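Local coordinates for peptidase S9 prolyl oligopeptidase catalytic domain-containing protein (Pyrococcus horikoshii, PDB 4HXF), which probably acts as an acylaminoacyl-type serine peptidase, an alpha/beta hydrolase joined to a beta-propeller that selects substrates by assembling into a self-compartmentalizing hexamer, at residues E134-A139 with P188-I193; T496-S501 with F507-I512; N521-K524 with L528-A531. One frame throughout, in Å; residues are numbered along the deposited sequence. Where two conformers were deposited one is given.

Contact 1: residues E134-A139 with P188-I193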
loop_
_atom_site.group_PDB
_atom_site.type_symbol
_atom_site.label_atom_id
_atom_site.label_comp_id
_atom_site.label_asym_id
_atom_site.label_seq_id
_atom_site.Cartn_x
_atom_site.Cartn_y
_atom_site.Cartn_z
ATOM N N GLU A 134 -10.460 -29.266 20.252
ATOM C CA GLU A 134 -10.161 -30.687 19.929
ATOM C C GLU A 134 -11.063 -31.573 20.803
ATOM O O GLU A 134 -11.143 -31.478 22.054
ATOM C CB GLU A 134 -8.695 -31.004 20.070
ATOM C CG GLU A 134 -8.260 -32.399 19.655
ATOM C CD GLU A 134 -8.527 -32.591 18.164
ATOM O OE1 GLU A 134 -9.434 -33.454 17.902
ATOM O OE2 GLU A 134 -7.976 -31.862 17.272
ATOM N N ASP A 135 -11.584 -32.638 20.156
ATOM C CA ASP A 135 -12.335 -33.671 20.851
ATOM C C ASP A 135 -11.935 -35.087 20.368
ATOM O O ASP A 135 -12.550 -36.079 20.817
ATOM C CB ASP A 135 -13.862 -33.502 20.650
ATOM C CG ASP A 135 -14.300 -33.779 19.204
ATOM O OD1 ASP A 135 -13.485 -34.092 18.346
ATOM O OD2 ASP A 135 -15.514 -33.673 18.938
ATOM N N ASP A 136 -10.868 -35.157 19.584
ATOM C CA ASP A 136 -10.254 -36.449 19.140
ATOM C C ASP A 136 -8.771 -36.489 19.582
ATOM O O ASP A 136 -8.359 -35.650 20.437
ATOM C CB ASP A 136 -10.489 -36.655 17.659
ATOM C CG ASP A 136 -10.306 -38.139 17.257
ATOM O OD1 ASP A 136 -9.995 -39.004 18.050
ATOM O OD2 ASP A 136 -10.688 -38.335 16.162
ATOM N N VAL A 137 -7.935 -37.411 19.033
ATOM C CA VAL A 137 -6.536 -37.462 19.440
ATOM C C VAL A 137 -5.771 -37.750 18.181
ATOM O O VAL A 137 -6.307 -38.354 17.259
ATOM C CB VAL A 137 -6.147 -38.531 20.527
ATOM C CG1 VAL A 137 -6.707 -38.171 21.859
ATOM C CG2 VAL A 137 -6.520 -39.936 20.062
ATOM N N PRO A 138 -4.534 -37.292 18.104
ATOM C CA PRO A 138 -3.896 -36.372 19.021
ATOM C C PRO A 138 -4.337 -34.960 18.675
ATOM O O PRO A 138 -5.077 -34.741 17.670
ATOM C CB PRO A 138 -2.419 -36.642 18.700
ATOM C CG PRO A 138 -2.362 -36.799 17.257
ATOM C CD PRO A 138 -3.651 -37.584 16.949
ATOM N N ALA A 139 -3.961 -33.948 19.459
ATOM C CA ALA A 139 -4.342 -32.577 19.157
ATOM C C ALA A 139 -3.494 -31.865 18.139
ATOM O O ALA A 139 -3.822 -30.800 17.623
ATOM C CB ALA A 139 -4.305 -31.780 20.471
ATOM N N PRO A 188 -7.761 -44.738 9.170
ATOM C CA PRO A 188 -7.310 -45.355 10.425
ATOM C C PRO A 188 -8.456 -46.027 11.157
ATOM O O PRO A 188 -9.564 -45.467 11.291
ATOM C CB PRO A 188 -6.740 -44.148 11.186
ATOM C CG PRO A 188 -6.363 -43.125 10.195
ATOM C CD PRO A 188 -7.472 -43.293 9.133
ATOM N N HIS A 189 -8.222 -47.227 11.687
ATOM C CA HIS A 189 -9.241 -47.922 12.400
ATOM C C HIS A 189 -9.420 -47.316 13.779
ATOM O O HIS A 189 -8.437 -47.051 14.403
ATOM C CB HIS A 189 -8.849 -49.426 12.527
ATOM C CG HIS A 189 -9.861 -50.218 13.268
ATOM N ND1 HIS A 189 -10.935 -50.801 12.688
ATOM C CD2 HIS A 189 -9.948 -50.516 14.644
ATOM C CE1 HIS A 189 -11.670 -51.400 13.659
ATOM N NE2 HIS A 189 -11.064 -51.190 14.839
ATOM N N ARG A 190 -10.660 -47.222 14.218
ATOM C CA ARG A 190 -10.907 -46.604 15.535
ATOM C C ARG A 190 -11.261 -47.642 16.601
ATOM O O ARG A 190 -12.280 -48.344 16.463
ATOM C CB ARG A 190 -11.980 -45.535 15.482
ATOM C CG ARG A 190 -12.056 -44.753 16.816
ATOM C CD ARG A 190 -13.183 -43.663 16.767
ATOM N NE ARG A 190 -12.922 -42.591 15.785
ATOM C CZ ARG A 190 -12.172 -41.513 16.068
ATOM N NH1 ARG A 190 -11.661 -41.388 17.235
ATOM N NH2 ARG A 190 -11.901 -40.641 15.123
ATOM N N ASP A 191 -10.470 -47.729 17.662
ATOM C CA ASP A 191 -10.850 -48.474 18.902
ATOM C C ASP A 191 -11.117 -47.437 20.008
ATOM O O ASP A 191 -12.016 -46.637 19.810
ATOM C CB ASP A 191 -9.784 -49.456 19.294
ATOM C CG ASP A 191 -9.654 -50.635 18.203
ATOM O OD1 ASP A 191 -10.636 -51.113 17.774
ATOM O OD2 ASP A 191 -8.573 -50.995 17.977
ATOM N N VAL A 192 -10.357 -47.393 21.104
ATOM C CA VAL A 192 -10.623 -46.296 22.155
ATOM C C VAL A 192 -10.140 -44.953 21.527
ATOM O O VAL A 192 -10.827 -43.969 21.632
ATOM C CB VAL A 192 -9.896 -46.617 23.414
ATOM C CG1 VAL A 192 -9.979 -45.449 24.417
ATOM C CG2 VAL A 192 -10.543 -47.871 24.063
ATOM N N ILE A 193 -9.058 -45.040 20.750
ATOM C CA ILE A 193 -8.545 -43.995 19.942
ATOM C C ILE A 193 -8.285 -44.532 18.554
ATOM O O ILE A 193 -8.263 -45.761 18.322
ATOM C CB ILE A 193 -7.285 -43.379 20.536
ATOM C CG1 ILE A 193 -6.095 -44.313 20.646
ATOM C CG2 ILE A 193 -7.654 -42.866 21.991
ATOM C CD1 ILE A 193 -4.709 -43.627 20.943
#

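Contact 2: residues T496-S501 with F507-I512. With Y3A (N-[(benzyloxy)carbonyl]glycyl-N-[(2S,3R)-4-chloro-3-hydroxy-1-phenylbutan-2-yl]glycinamide), chain B.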
loop_
_atom_site.group_PDB
_atom_site.type_symbol
_atom_site.label_atom_id
_atom_site.label_comp_id
_atom_site.label_asym_id
_atom_site.label_seq_id
_atom_site.Cartn_x
_atom_site.Cartn_y
_atom_site.Cartn_z
ATOM N N THR A 496 6.520 -37.600 29.425
ATOM C CA THR A 496 5.948 -36.493 28.668
ATOM C C THR A 496 5.911 -36.732 27.171
ATOM O O THR A 496 5.115 -36.147 26.437
ATOM C CB THR A 496 6.583 -35.136 29.030
ATOM O OG1 THR A 496 7.942 -35.162 28.619
ATOM C CG2 THR A 496 6.431 -34.911 30.546
ATOM N N SER A 497 6.860 -37.543 26.637
ATOM C CA SER A 497 6.732 -37.953 25.268
ATOM C C SER A 497 5.416 -38.709 25.059
ATOM O O SER A 497 4.638 -38.441 24.145
ATOM C CB SER A 497 7.952 -38.821 24.892
ATOM O OG SER A 497 7.786 -39.393 23.552
ATOM N N TYR A 498 5.160 -39.714 25.890
ATOM C CA TYR A 498 3.868 -40.439 25.843
ATOM C C TYR A 498 2.648 -39.544 25.743
ATOM O O TYR A 498 1.775 -39.672 24.938
ATOM C CB TYR A 498 3.766 -41.435 27.012
ATOM C CG TYR A 498 2.353 -41.901 27.314
ATOM C CD1 TYR A 498 1.603 -42.670 26.401
ATOM C CD2 TYR A 498 1.740 -41.526 28.454
ATOM C CE1 TYR A 498 0.351 -43.029 26.681
ATOM C CE2 TYR A 498 0.457 -41.913 28.742
ATOM C CZ TYR A 498 -0.255 -42.615 27.869
ATOM O OH TYR A 498 -1.552 -42.958 28.177
ATOM N N ALA A 499 2.581 -38.593 26.744
ATOM C CA ALA A 499 1.382 -37.835 26.946
ATOM C C ALA A 499 1.252 -36.517 26.146
ATOM O O ALA A 499 0.132 -36.092 25.963
ATOM C CB ALA A 499 1.183 -37.535 28.469
ATOM N N PHE A 500 2.362 -35.954 25.716
ATOM C CA PHE A 500 2.382 -34.684 24.984
ATOM C C PHE A 500 2.640 -34.751 23.518
ATOM O O PHE A 500 2.154 -33.884 22.778
ATOM C CB PHE A 500 3.405 -33.803 25.713
ATOM C CG PHE A 500 3.285 -32.284 25.479
ATOM C CD1 PHE A 500 2.078 -31.634 25.391
ATOM C CD2 PHE A 500 4.453 -31.501 25.567
ATOM C CE1 PHE A 500 2.048 -30.248 25.274
ATOM C CE2 PHE A 500 4.407 -30.114 25.476
ATOM C CZ PHE A 500 3.202 -29.482 25.253
ATOM N N SER A 501 3.438 -35.706 23.042
ATOM C CA SER A 501 3.805 -35.734 21.636
ATOM C C SER A 501 2.714 -36.230 20.732
ATOM O O SER A 501 1.744 -36.815 21.145
ATOM C CB SER A 501 5.033 -36.538 21.389
ATOM O OG SER A 501 4.766 -37.926 21.514
ATOM N N PHE A 507 3.029 -44.890 20.262
ATOM C CA PHE A 507 4.384 -45.267 20.003
ATOM C C PHE A 507 5.224 -45.448 21.276
ATOM O O PHE A 507 5.994 -46.401 21.328
ATOM C CB PHE A 507 5.078 -44.326 19.066
ATOM C CG PHE A 507 6.345 -44.896 18.417
ATOM C CD1 PHE A 507 6.313 -46.168 17.772
ATOM C CD2 PHE A 507 7.516 -44.234 18.501
ATOM C CE1 PHE A 507 7.485 -46.684 17.220
ATOM C CE2 PHE A 507 8.691 -44.718 17.914
ATOM C CZ PHE A 507 8.668 -45.955 17.282
ATOM N N ASP A 508 5.067 -44.602 22.279
ATOM C CA ASP A 508 5.815 -44.792 23.502
ATOM C C ASP A 508 5.418 -46.105 24.187
ATOM O O ASP A 508 6.248 -46.750 24.829
ATOM C CB ASP A 508 5.632 -43.618 24.517
ATOM C CG ASP A 508 6.468 -42.408 24.216
ATOM O OD1 ASP A 508 6.332 -41.824 23.193
ATOM O OD2 ASP A 508 7.181 -42.080 25.143
ATOM N N LYS A 509 4.152 -46.476 24.093
ATOM C CA LYS A 509 3.681 -47.795 24.677
ATOM C C LYS A 509 4.531 -48.951 24.126
ATOM O O LYS A 509 4.824 -49.925 24.868
ATOM C CB LYS A 509 2.192 -48.054 24.526
ATOM C CG LYS A 509 1.358 -47.158 25.470
ATOM C CD LYS A 509 -0.101 -47.542 25.453
ATOM C CE LYS A 509 -0.966 -46.593 26.295
ATOM N NZ LYS A 509 -2.423 -46.816 26.096
ATOM N N GLU A 510 4.842 -48.838 22.856
ATOM C CA GLU A 510 5.612 -49.858 22.159
ATOM C C GLU A 510 7.115 -49.762 22.465
ATOM O O GLU A 510 7.758 -50.741 22.828
ATOM C CB GLU A 510 5.386 -49.679 20.663
ATOM C CG GLU A 510 6.244 -50.589 19.791
ATOM C CD GLU A 510 5.783 -50.654 18.352
ATOM O OE1 GLU A 510 6.757 -50.806 17.545
ATOM O OE2 GLU A 510 4.531 -50.816 18.152
ATOM N N VAL A 511 7.664 -48.520 22.349
ATOM C CA VAL A 511 9.122 -48.384 22.439
ATOM C C VAL A 511 9.664 -48.357 23.898
ATOM O O VAL A 511 10.770 -48.842 24.195
ATOM C CB VAL A 511 9.663 -47.192 21.591
ATOM C CG1 VAL A 511 11.190 -47.092 21.745
ATOM C CG2 VAL A 511 9.242 -47.430 20.161
ATOM N N ILE A 512 8.878 -47.791 24.818
ATOM C CA ILE A 512 9.205 -47.676 26.225
ATOM C C ILE A 512 8.455 -48.736 27.076
ATOM O O ILE A 512 9.092 -49.441 27.908
ATOM C CB ILE A 512 8.968 -46.251 26.793
ATOM C CG1 ILE A 512 9.527 -45.251 25.760
ATOM C CG2 ILE A 512 9.579 -46.085 28.186
ATOM C CD1 ILE A 512 10.987 -45.421 25.436
HETATM N N3 Y3A B . 9.436 -42.018 13.292
HETATM C CA3 Y3A B . 9.879 -42.201 14.688
HETATM C C3 Y3A B . 10.164 -40.788 15.206
HETATM O O3 Y3A B . 9.746 -39.737 14.764
HETATM C C4 Y3A B . 12.915 -38.928 15.941
HETATM O O4 Y3A B . 13.874 -39.922 15.957
HETATM C CA4 Y3A B . 11.723 -39.415 16.746
HETATM N N4 Y3A B . 11.370 -40.744 16.181
HETATM C CB4 Y3A B . 12.017 -39.809 18.223
HETATM C CG4 Y3A B . 10.818 -40.299 18.966
HETATM C CD1 Y3A B . 9.678 -39.531 19.249
HETATM C CD2 Y3A B . 10.835 -41.585 19.488
HETATM C CE1 Y3A B . 8.596 -40.012 19.963
HETATM C CE2 Y3A B . 9.756 -42.087 20.201
HETATM C CZ4 Y3A B . 8.649 -41.325 20.408
HETATM C C15 Y3A B . 12.573 -38.117 14.636
#

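Contact 3: residues N521-K524 with L528-A531. With HEZ (hexane-1,6-diol), chain N.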
loop_
_atom_site.group_PDB
_atom_site.type_symbol
_atom_site.label_atom_id
_atom_site.label_comp_id
_atom_site.label_asym_id
_atom_site.label_seq_id
_atom_site.Cartn_x
_atom_site.Cartn_y
_atom_site.Cartn_z
ATOM N N ASN A 521 9.980 -47.936 33.917
ATOM C CA ASN A 521 10.953 -47.701 32.854
ATOM C C ASN A 521 10.893 -46.258 32.297
ATOM O O ASN A 521 11.840 -45.762 31.732
ATOM C CB ASN A 521 10.816 -48.678 31.668
ATOM C CG ASN A 521 11.560 -49.986 31.961
ATOM O OD1 ASN A 521 12.533 -49.989 32.670
ATOM N ND2 ASN A 521 10.947 -51.138 31.571
ATOM N N TYR A 522 9.759 -45.582 32.476
ATOM C CA TYR A 522 9.612 -44.237 32.008
ATOM C C TYR A 522 10.510 -43.239 32.742
ATOM O O TYR A 522 10.821 -42.177 32.205
ATOM C CB TYR A 522 8.133 -43.788 32.101
ATOM C CG TYR A 522 7.380 -44.319 30.890
ATOM C CD1 TYR A 522 6.925 -45.664 30.833
ATOM C CD2 TYR A 522 7.107 -43.543 29.821
ATOM C CE1 TYR A 522 6.228 -46.117 29.747
ATOM C CE2 TYR A 522 6.441 -44.029 28.688
ATOM C CZ TYR A 522 5.981 -45.330 28.680
ATOM O OH TYR A 522 5.372 -45.805 27.535
ATOM N N ARG A 523 10.878 -43.587 33.981
ATOM C CA ARG A 523 11.884 -42.811 34.708
ATOM C C ARG A 523 13.265 -43.425 34.558
ATOM O O ARG A 523 14.244 -42.699 34.311
ATOM C CB ARG A 523 11.528 -42.810 36.210
ATOM C CG ARG A 523 10.375 -41.827 36.554
ATOM C CD ARG A 523 9.891 -42.154 37.988
ATOM N NE ARG A 523 11.040 -41.969 38.907
ATOM C CZ ARG A 523 11.261 -40.855 39.636
ATOM N NH1 ARG A 523 10.352 -39.822 39.678
ATOM N NH2 ARG A 523 12.377 -40.799 40.379
ATOM N N LYS A 524 13.375 -44.751 34.658
ATOM C CA LYS A 524 14.640 -45.419 34.611
ATOM C C LYS A 524 15.446 -45.171 33.318
ATOM O O LYS A 524 16.688 -45.117 33.378
ATOM C CB LYS A 524 14.525 -46.975 34.792
ATOM C CG LYS A 524 15.802 -47.753 34.604
ATOM C CD LYS A 524 15.662 -49.314 34.665
ATOM C CE LYS A 524 16.910 -50.019 34.046
ATOM N NZ LYS A 524 16.748 -51.508 33.813
ATOM N N LEU A 528 16.572 -37.155 32.088
ATOM C CA LEU A 528 16.224 -36.122 33.055
ATOM C C LEU A 528 16.586 -36.512 34.468
ATOM O O LEU A 528 17.118 -35.692 35.244
ATOM C CB LEU A 528 14.726 -35.738 32.958
ATOM C CG LEU A 528 14.340 -34.496 33.763
ATOM C CD1 LEU A 528 14.911 -33.299 33.069
ATOM C CD2 LEU A 528 12.771 -34.376 33.785
ATOM N N PHE A 529 16.341 -37.753 34.822
ATOM C CA PHE A 529 16.497 -38.194 36.199
ATOM C C PHE A 529 17.969 -38.383 36.613
ATOM O O PHE A 529 18.282 -38.561 37.819
ATOM C CB PHE A 529 15.728 -39.458 36.424
ATOM C CG PHE A 529 14.305 -39.241 36.356
ATOM C CD1 PHE A 529 13.635 -39.245 35.180
ATOM C CD2 PHE A 529 13.631 -38.777 37.492
ATOM C CE1 PHE A 529 12.321 -38.916 35.101
ATOM C CE2 PHE A 529 12.274 -38.399 37.445
ATOM C CZ PHE A 529 11.599 -38.520 36.217
ATOM N N TYR A 530 18.869 -38.369 35.640
ATOM C CA TYR A 530 20.304 -38.534 35.858
ATOM C C TYR A 530 21.100 -37.327 35.542
ATOM O O TYR A 530 22.327 -37.367 35.383
ATOM C CB TYR A 530 20.789 -39.690 34.924
ATOM C CG TYR A 530 20.052 -41.027 35.161
ATOM C CD1 TYR A 530 18.926 -41.364 34.410
ATOM C CD2 TYR A 530 20.610 -42.031 35.913
ATOM C CE1 TYR A 530 18.300 -42.569 34.555
ATOM C CE2 TYR A 530 19.995 -43.313 36.001
ATOM C CZ TYR A 530 18.838 -43.546 35.285
ATOM O OH TYR A 530 18.184 -44.744 35.531
ATOM N N ALA A 531 20.394 -36.184 35.435
ATOM C CA ALA A 531 21.056 -34.875 35.159
ATOM C C ALA A 531 22.244 -34.568 36.054
ATOM O O ALA A 531 23.180 -33.950 35.576
ATOM C CB ALA A 531 19.973 -33.808 35.295
HETATM O O1 HEZ N . 20.247 -40.887 39.417
HETATM C C1 HEZ N . 19.968 -42.058 40.185
HETATM C C2 HEZ N . 18.782 -42.864 39.621
HETATM C C3 HEZ N . 17.704 -42.075 38.892
HETATM C C4 HEZ N . 16.733 -43.065 38.245
HETATM C C5 HEZ N . 15.272 -42.704 38.431
HETATM C C6 HEZ N . 14.701 -43.307 39.695
HETATM O O6 HEZ N . 13.300 -43.489 39.526
#

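Contact 1: residues E134-A139 with P188-I193
Val137 and Ile193 mark the closest backbone approach, with CA atoms 6.9 Å apart. This is too wide for main-chain pairing, so 134-139 and 188-193 meet as loops, through side chains. The first loop turns at a cis peptide before Pro138; the second folds back on itself, with Asp191 N bonded to Ile193 O at 3.0 Å.

The polar half is an end-on, two-nitrogen salt bridge. Arg190 NH1 reaches Asp136 OD1 at 3.0 Å in an almost straight bond (175°), while Arg190 NH2 meets Asp136 OD2 at 2.8 Å. Both oxygens are approached on their syn sides, though from somewhat out of the carboxylate plane. The carboxylate lies at the edge of the guanidinium, yet the two planes are twisted 40° apart, so the pair is bidentate without being coplanar. A bend in the arginine chain at chi3 (-65°) turns its terminal nitrogens to the acid. The Asp136 backbone is held in turn by its N, which bonds to Glu134 OE1 at 2.8 Å.

Beside this bridge, Val137 CG2 presses on the branch point of Ile193, 3.6 Å from its CB and 3.7 Å from its CG2, the two side chains crossing at about a right angle. Both also touch Leu505 of helix 504-511, and Tyr558 OH of the second subunit hydrogen-bonds Asp136 O.

Segment 134-139 belongs to the excursion between strands 117-124 and 151-158 of one four-stranded sheet, and 188-193 leaves strand 182-188 of the next. The contact is thus a loop-to-loop join between successive blades of the beta-propeller, beside the subunit interface.

Contact 2: residues T496-S501 with F507-I512
Ser497, Phe507 and Asp508 line the pocket that receives the phenyl ring of the inhibitor Y3A, consistent with an S1 subsite. They sit on two helices whose short segments run nearly antiparallel (152°), their axes 9.3 Å apart. Ser497 OG donates to Asp508 OD1 at 2.9 Å, on the syn lone pair of that oxygen. With chi1 at 173° the hydroxyl swings away from the serine's own backbone N to the facing helix. Tyr498 N lies 3.2 Å from Asp508 OD2, at too poor an angle for a hydrogen bond; the residues' CB atoms pack at 3.8 Å. Lys509 CE meets Tyr498 CE1 obliquely, and both polar ends converge on Asp563 of the second subunit.

Phe507 offers its ring edge to the inhibitor, with CD2 3.5 Å from Y3A CE2, while Val511 CG2 covers one of its faces. Asp508 OD1 stands 3.7 Å from Y3A CZ4, almost in line with the outward C-H. Replacing Asp508 with an alanine would probably leave the Ser497 hydroxyl without its carboxylate acceptor, freer to turn, and open a gap beside the phenyl ring. Set against that C-H, the buried carboxylate may favour the slightly positive rim of an aromatic side chain.

Contact 3: residues N521-K524 with L528-A531
Tyr530 OH donates to Lys524 O at 2.6 Å, the hydrogen bond that ties 528-531 back to the end of helix 521-524. The hydroxyl lies in the carbonyl plane on a lone pair, with a C=O...donor angle of 128°, and the carbonyl oxygen in turn sits at the edge of the tyrosine ring.

Apolar and pi contacts join Arg523 to Phe529. Arg523 CG lies over the ring face, 4.0 Å from the Phe529 centroid and 26° off its normal, which meets the geometry of a CH-pi contact. Phe529 CE2 in turn lies over one face of the guanidinium, 3.3 Å from Arg523 NH1. The two planes are inclined at 47°, so the approach is a tilted one and not a parallel stack. A bend at chi3 in the arginine chain brings the guanidinium alongside the CE2 rim of the ring, past the face that CG covers.

A hexane-1,6-diol, probably from the crystallisation liquor, lies between the two segments. Its O6 is held by Arg523 NE at 2.8 Å and by Arg523 NH2 at 3.0 Å, and its C3 covers a face of Tyr530. NH2 also hydrogen-bonds Leu517 O of the second subunit.

Around the turn, Phe529 meets Tyr493 edge-to-face and Tyr530 does the same with Trp474. The link from helix 521-524 to strand 538-543 thus touches two helices of the hydrolase domain, 467-478 through Tyr530 and 552-563 through Leu528.

Along the chain the three contacts follow in series: contact 1 in the propeller, then contacts 2 and 3 in the alpha/beta hydrolase domain. Centres of contacts 1 and 2 lie 15 Å apart, those of 2 and 3 14 Å, and those of 1 and 3 29 Å, placing contact 2 between the others. Contacts 1 and 2 do not touch, but Leu505 on helix 504-511, which carries 507-511, packs against both propeller loops. Contacts 2 and 3 meet directly: Asp508 O and Tyr522 OH, 3.0 Å apart, probably hydrogen-bond. Because all three also reach the second subunit, this row of contacts from propeller to hydrolase domain lies along one subunit interface of the hexamer.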